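Local coordinates for phenylacetic acid degradation protein paaI (Escherichia coli, PDB 2FS2) that hydrolyses acyl-CoA thioesters in phenylacetate degradation, preferring ring-hydroxylated phenylacetyl-CoA esters, and works as a hot-dog-fold homotetramer, at residues B[9-14]-B[67-73]; B[107-113]-B[126-132]. All blocks are in the same frame, centred on the assembly; numbering follows the deposited sequence.

Overall arrangement
The two contacts lie in one hot-dog fold, in which a long helix is wrapped by a curled antiparallel sheet. Interaction 2 joins two strands of that sheet, 108-116 and 122-132. Interaction 1 packs the N-terminal helix on the C-terminal end of the long helix 54-70. Their centres are about 14 Å apart, and they meet where the helix end lies against the sheet. Gln-72 OE1 is 2.9 Å from Tyr-111 OH, a probable hydrogen bond, and Cys-69 CB is 3.5 Å from Tyr-111 CZ. Tyr-111 OH also hydrogen-bonds to Gln-104. The sulfate beside interaction 2, probably from the crystallisation liquor, binds at Gln-107 and Thr-108.

Interaction 1. Residues B[9-14]-B[67-73]; sequences NAHAMY and YACNSQG
Residues 9-14 are regular alpha helix. Tyr-67 onward belongs to the last part of a second helix, which passes into a type I beta turn from Asn-70 to Gly-73. The closest CA pairs are Asn-9 with Ser-71 (5.8 Å) and Ala-10 with Tyr-67 (6.2 Å). Asn-9, chi1 m, points toward the turn, and its ND2 donates to Ser-71 O at 3.0 Å. Ala-10 CB packs 3.6 Å from Tyr-67 CD2. Met-13, a selenomethionine with chi1 m and chi2 t, places SE 4.7 Å from the centroid of the Tyr-67 ring, a Met-aromatic contact. Its CB lies 3.9 Å from Tyr-67 CE2. At Tyr-14, CA is 3.2 Å from Tyr-67 OH. That hydroxyl hydrogen-bonds to Asp-17, while Tyr-14 OH hydrogen-bonds to Ile-25 O. Tyr-67, chi1 m, thus reaches along the N-terminal helix from Ala-10 to Tyr-14. Gly-73 N to Asn-70 O (3.0 Å) closes the turn, and Ser-71 OG donates to Ala-68 O (2.8 Å), back in the helix. Gly-73 has phi 96°, where a side chain would jam against the preceding carbonyl. This is helix-end packing: helix 2-15 rests on the C-terminal end of the central helix 54-70, with Met-30 of strand 26-31 against Ala-10 and Ser-71, and Ile-137 against Asn-9 and Met-13.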
# COMPACT_ATOMS: atom_id res chain seq x y z
N ASN B 9 9.74 27.47 -7.29
CA ASN B 9 8.76 26.50 -7.79
C ASN B 9 7.50 26.46 -6.98
O ASN B 9 6.40 26.48 -7.55
CB ASN B 9 9.40 25.10 -7.88
CG ASN B 9 10.53 25.09 -8.91
OD1 ASN B 9 10.35 25.62 -9.97
ND2 ASN B 9 11.71 24.62 -8.55
N ALA B 10 7.66 26.43 -5.64
CA ALA B 10 6.50 26.40 -4.80
C ALA B 10 5.68 27.65 -4.89
O ALA B 10 4.43 27.50 -4.84
CB ALA B 10 6.83 26.08 -3.32
N HIS B 11 6.32 28.85 -4.95
CA HIS B 11 5.51 30.07 -5.14
C HIS B 11 4.72 30.06 -6.46
O HIS B 11 3.59 30.47 -6.50
CB HIS B 11 6.34 31.37 -5.06
CG HIS B 11 6.77 31.71 -3.66
ND1 HIS B 11 8.02 32.21 -3.36
CD2 HIS B 11 6.16 31.50 -2.47
CE1 HIS B 11 8.14 32.34 -2.05
NE2 HIS B 11 7.02 31.91 -1.49
N ALA B 12 5.34 29.60 -7.55
CA ALA B 12 4.66 29.48 -8.85
C ALA B 12 3.46 28.57 -8.77
O ALA B 12 2.38 28.95 -9.23
CB ALA B 12 5.62 28.96 -9.92
N MSE B 13 3.62 27.39 -8.16
CA MSE B 13 2.48 26.50 -8.03
C MSE B 13 1.40 26.96 -7.12
O MSE B 13 0.24 26.64 -7.34
CB MSE B 13 2.92 25.15 -7.47
CG MSE B 13 3.45 24.29 -8.56
SE MSE B 13 4.28 22.74 -7.65
CE MSE B 13 6.18 23.13 -8.01
N TYR B 14 1.77 27.60 -6.02
CA TYR B 14 0.80 27.91 -5.01
C TYR B 14 -0.05 29.03 -5.55
O TYR B 14 -1.24 29.12 -5.28
CB TYR B 14 1.51 28.39 -3.77
CG TYR B 14 0.64 28.73 -2.61
CD1 TYR B 14 0.07 27.73 -1.85
CD2 TYR B 14 0.38 30.06 -2.26
CE1 TYR B 14 -0.72 28.01 -0.78
CE2 TYR B 14 -0.42 30.37 -1.15
CZ TYR B 14 -0.96 29.34 -0.41
OH TYR B 14 -1.74 29.59 0.72
N TYR B 67 4.30 19.41 -3.60
CA TYR B 67 5.35 20.42 -3.47
C TYR B 67 6.74 19.80 -3.46
O TYR B 67 7.63 20.25 -4.18
CB TYR B 67 5.08 21.39 -2.27
CG TYR B 67 3.97 22.33 -2.69
CD1 TYR B 67 2.66 21.93 -2.69
CD2 TYR B 67 4.25 23.57 -3.22
CE1 TYR B 67 1.64 22.75 -3.14
CE2 TYR B 67 3.24 24.44 -3.66
CZ TYR B 67 1.92 24.03 -3.62
OH TYR B 67 0.94 24.89 -4.10
N ALA B 68 6.93 18.76 -2.65
CA ALA B 68 8.19 18.15 -2.53
C ALA B 68 8.61 17.54 -3.90
O ALA B 68 9.76 17.69 -4.30
CB ALA B 68 8.15 17.03 -1.41
N CYS B 69 7.71 16.87 -4.61
CA CYS B 69 8.16 16.21 -5.82
C CYS B 69 8.20 17.13 -7.06
O CYS B 69 8.62 16.69 -8.17
CB CYS B 69 7.34 14.99 -6.15
SG CYS B 69 5.72 15.20 -6.83
N ASN B 70 7.76 18.37 -6.88
CA ASN B 70 7.83 19.34 -7.99
C ASN B 70 8.89 20.34 -7.75
O ASN B 70 9.17 21.19 -8.62
CB ASN B 70 6.46 19.98 -8.25
CG ASN B 70 5.58 19.04 -9.11
OD1 ASN B 70 5.77 18.94 -10.32
ND2 ASN B 70 4.67 18.30 -8.47
N SER B 71 9.56 20.20 -6.63
CA SER B 71 10.48 21.21 -6.13
C SER B 71 11.75 21.30 -6.92
O SER B 71 12.42 22.29 -6.76
CB SER B 71 10.91 20.89 -4.70
OG SER B 71 11.67 19.72 -4.69
N GLN B 72 12.12 20.23 -7.66
CA GLN B 72 13.32 20.22 -8.48
C GLN B 72 13.03 20.94 -9.80
O GLN B 72 13.93 21.13 -10.58
CB GLN B 72 13.86 18.78 -8.76
CG GLN B 72 13.98 17.72 -7.58
CD GLN B 72 12.53 17.16 -7.00
OE1 GLN B 72 12.53 16.46 -5.98
NE2 GLN B 72 11.36 17.52 -7.65
N GLY B 73 11.81 21.35 -10.08
CA GLY B 73 11.50 22.01 -11.33
C GLY B 73 10.95 21.15 -12.45
O GLY B 73 10.71 21.67 -13.51

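Interaction 2. Residues B[107-113]-B[126-132]. With SO4 (sulfate ion), chain E.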
# COMPACT_ATOMS: atom_id res chain seq x y z
N GLN B 107 12.85 9.50 -13.93
CA GLN B 107 11.42 9.47 -14.21
C GLN B 107 10.56 9.31 -12.96
O GLN B 107 9.50 9.92 -12.85
CB GLN B 107 11.08 8.33 -15.19
CG GLN B 107 11.83 8.42 -16.57
CD GLN B 107 11.35 9.60 -17.42
OE1 GLN B 107 12.15 10.22 -18.14
NE2 GLN B 107 10.06 9.93 -17.34
N THR B 108 10.97 8.45 -12.03
CA THR B 108 10.07 8.19 -10.88
C THR B 108 10.62 8.46 -9.52
O THR B 108 11.81 8.39 -9.30
CB THR B 108 9.59 6.71 -10.88
OG1 THR B 108 10.72 5.87 -10.60
CG2 THR B 108 9.08 6.27 -12.22
N GLY B 109 9.73 8.70 -8.54
CA GLY B 109 10.25 8.97 -7.21
C GLY B 109 9.38 8.41 -6.10
O GLY B 109 8.25 8.13 -6.34
N VAL B 110 9.97 8.21 -4.94
CA VAL B 110 9.22 7.88 -3.73
C VAL B 110 9.37 8.98 -2.63
O VAL B 110 10.47 9.41 -2.34
CB VAL B 110 9.65 6.50 -3.14
CG1 VAL B 110 8.67 6.08 -1.98
CG2 VAL B 110 9.56 5.39 -4.25
N TYR B 111 8.25 9.36 -2.01
CA TYR B 111 8.21 10.50 -1.03
C TYR B 111 7.38 10.02 0.14
O TYR B 111 6.31 9.43 -0.07
CB TYR B 111 7.48 11.70 -1.63
CG TYR B 111 8.38 12.42 -2.69
CD1 TYR B 111 8.60 11.81 -3.93
CD2 TYR B 111 9.07 13.60 -2.38
CE1 TYR B 111 9.51 12.36 -4.88
CE2 TYR B 111 10.02 14.19 -3.32
CZ TYR B 111 10.16 13.56 -4.58
OH TYR B 111 11.07 14.00 -5.44
N ASP B 112 7.88 10.29 1.33
CA ASP B 112 7.22 9.93 2.59
C ASP B 112 6.67 11.23 3.14
O ASP B 112 7.42 12.20 3.20
CB ASP B 112 8.23 9.47 3.55
CG ASP B 112 8.49 7.97 3.42
OD1 ASP B 112 7.94 7.40 2.43
OD2 ASP B 112 9.18 7.25 4.22
N ILE B 113 5.43 11.19 3.62
CA ILE B 113 4.83 12.37 4.18
C ILE B 113 4.34 11.97 5.60
O ILE B 113 3.77 10.89 5.82
CB ILE B 113 3.60 12.84 3.35
CG1 ILE B 113 3.92 13.59 2.04
CG2 ILE B 113 2.65 13.74 4.22
CD1 ILE B 113 4.68 12.73 0.92
N PHE B 126 1.97 8.68 5.05
CA PHE B 126 1.53 8.49 3.71
C PHE B 126 2.85 8.23 2.98
O PHE B 126 3.90 8.67 3.43
CB PHE B 126 0.93 9.81 3.35
CG PHE B 126 0.75 10.06 1.92
CD1 PHE B 126 -0.57 10.18 1.40
CD2 PHE B 126 1.83 10.26 1.09
CE1 PHE B 126 -0.78 10.45 0.02
CE2 PHE B 126 1.64 10.56 -0.32
CZ PHE B 126 0.36 10.66 -0.84
N ARG B 127 2.78 7.49 1.89
CA ARG B 127 3.96 7.23 1.10
C ARG B 127 3.44 7.31 -0.32
O ARG B 127 2.43 6.73 -0.69
CB ARG B 127 4.64 5.87 1.43
CG ARG B 127 5.72 5.51 0.36
CD ARG B 127 6.84 4.55 0.74
NE ARG B 127 7.52 4.99 1.96
CZ ARG B 127 8.07 4.19 2.82
NH1 ARG B 127 8.05 2.86 2.55
NH2 ARG B 127 8.67 4.69 3.90
N GLY B 128 4.11 8.10 -1.14
CA GLY B 128 3.56 8.38 -2.44
C GLY B 128 4.63 8.08 -3.49
O GLY B 128 5.82 8.29 -3.29
N LYS B 129 4.18 7.68 -4.64
CA LYS B 129 5.12 7.38 -5.68
C LYS B 129 4.81 8.40 -6.80
O LYS B 129 3.68 8.58 -7.14
CB LYS B 129 4.77 6.03 -6.17
CG LYS B 129 5.52 5.64 -7.48
CD LYS B 129 6.71 4.69 -7.21
CE LYS B 129 7.45 4.25 -8.51
NZ LYS B 129 6.47 4.33 -9.75
N SER B 130 5.82 9.04 -7.38
CA SER B 130 5.54 10.08 -8.40
C SER B 130 6.10 9.65 -9.74
O SER B 130 7.01 8.90 -9.78
CB SER B 130 6.23 11.38 -8.04
OG SER B 130 7.59 11.19 -7.74
N HIS B 131 5.66 10.30 -10.80
CA HIS B 131 6.03 9.98 -12.17
C HIS B 131 6.19 11.36 -12.87
O HIS B 131 5.31 12.19 -12.78
CB HIS B 131 4.84 9.17 -12.79
CG HIS B 131 5.01 8.82 -14.22
ND1 HIS B 131 4.06 9.14 -15.17
CD2 HIS B 131 6.00 8.16 -14.87
CE1 HIS B 131 4.46 8.69 -16.35
NE2 HIS B 131 5.64 8.09 -16.20
N ARG B 132 7.34 11.63 -13.44
CA ARG B 132 7.46 12.93 -14.20
C ARG B 132 6.74 12.84 -15.53
O ARG B 132 6.72 11.79 -16.16
CB ARG B 132 8.96 13.27 -14.37
CG ARG B 132 9.53 13.44 -12.95
CD ARG B 132 10.92 13.68 -12.89
NE ARG B 132 11.29 14.31 -11.65
CZ ARG B 132 12.53 14.49 -11.34
NH1 ARG B 132 13.43 14.06 -12.21
NH2 ARG B 132 12.88 15.04 -10.16
S SO4 E . 13.47 5.97 -13.09
O1 SO4 E . 14.14 4.98 -13.92
O2 SO4 E . 12.07 5.89 -13.50
O3 SO4 E . 13.95 7.32 -13.28
O4 SO4 E . 13.61 5.75 -11.63
O HOH W 1 9.10 11.56 -10.07
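Phe-126 lays its ring beside Ile-113, with CD2 3.8 Å from Ile-113 CD1. The two residues form a hydrogen-bonded pair of an antiparallel hairpin: Ile-113 N to Phe-126 O and Phe-126 N to Ile-113 O are both 3.0 Å. Tyr-111 with Gly-128 and Gly-109 with Ser-130 are the next such pairs. Tyr-111 N to Gly-128 O is 2.9 Å and Gly-128 N to Tyr-111 O is 2.8 Å. Gly-109 N to Ser-130 O is 3.0 Å, and Ser-130 N to Gly-109 O is 2.8 Å. Arg-132 N to Gln-107 O, 2.8 Å, ends the ladder. Both glycines fit closely. A CB on Gly-109 would clash with Ser-130 OG, and one on Gly-128 with the Phe-126 ring.

The other face carries the non-hydrogen-bonded pairs. Here Asp-112 and Arg-127 form a two-pronged salt bridge, with Arg-127 NE 2.5 Å from Asp-112 OD1, very short, and Arg-127 NH2 2.6 Å from Asp-112 OD2. Val-110 CG1 packs on Arg-127 CD at 3.6 Å. The bridge lies at a subunit interface: Asp-112 also pairs with Arg-127 of a second subunit, and Arg-127 with its Asp-112. At the far end a sulfate accepts from Gln-107 N through O3, at 2.5 Å.

The N-to-C directions of segments 108-113 and 126-132 differ by 154°, so they run antiparallel with some twist. Strand 94-101 flanks 108-116, and strand 76-85 flanks 122-132. The Tyr-111, Ile-113 and Phe-126 side chains pack on helix 54-70, at Ala-68 and Cys-69, Phe-65 and Ala-61 respectively.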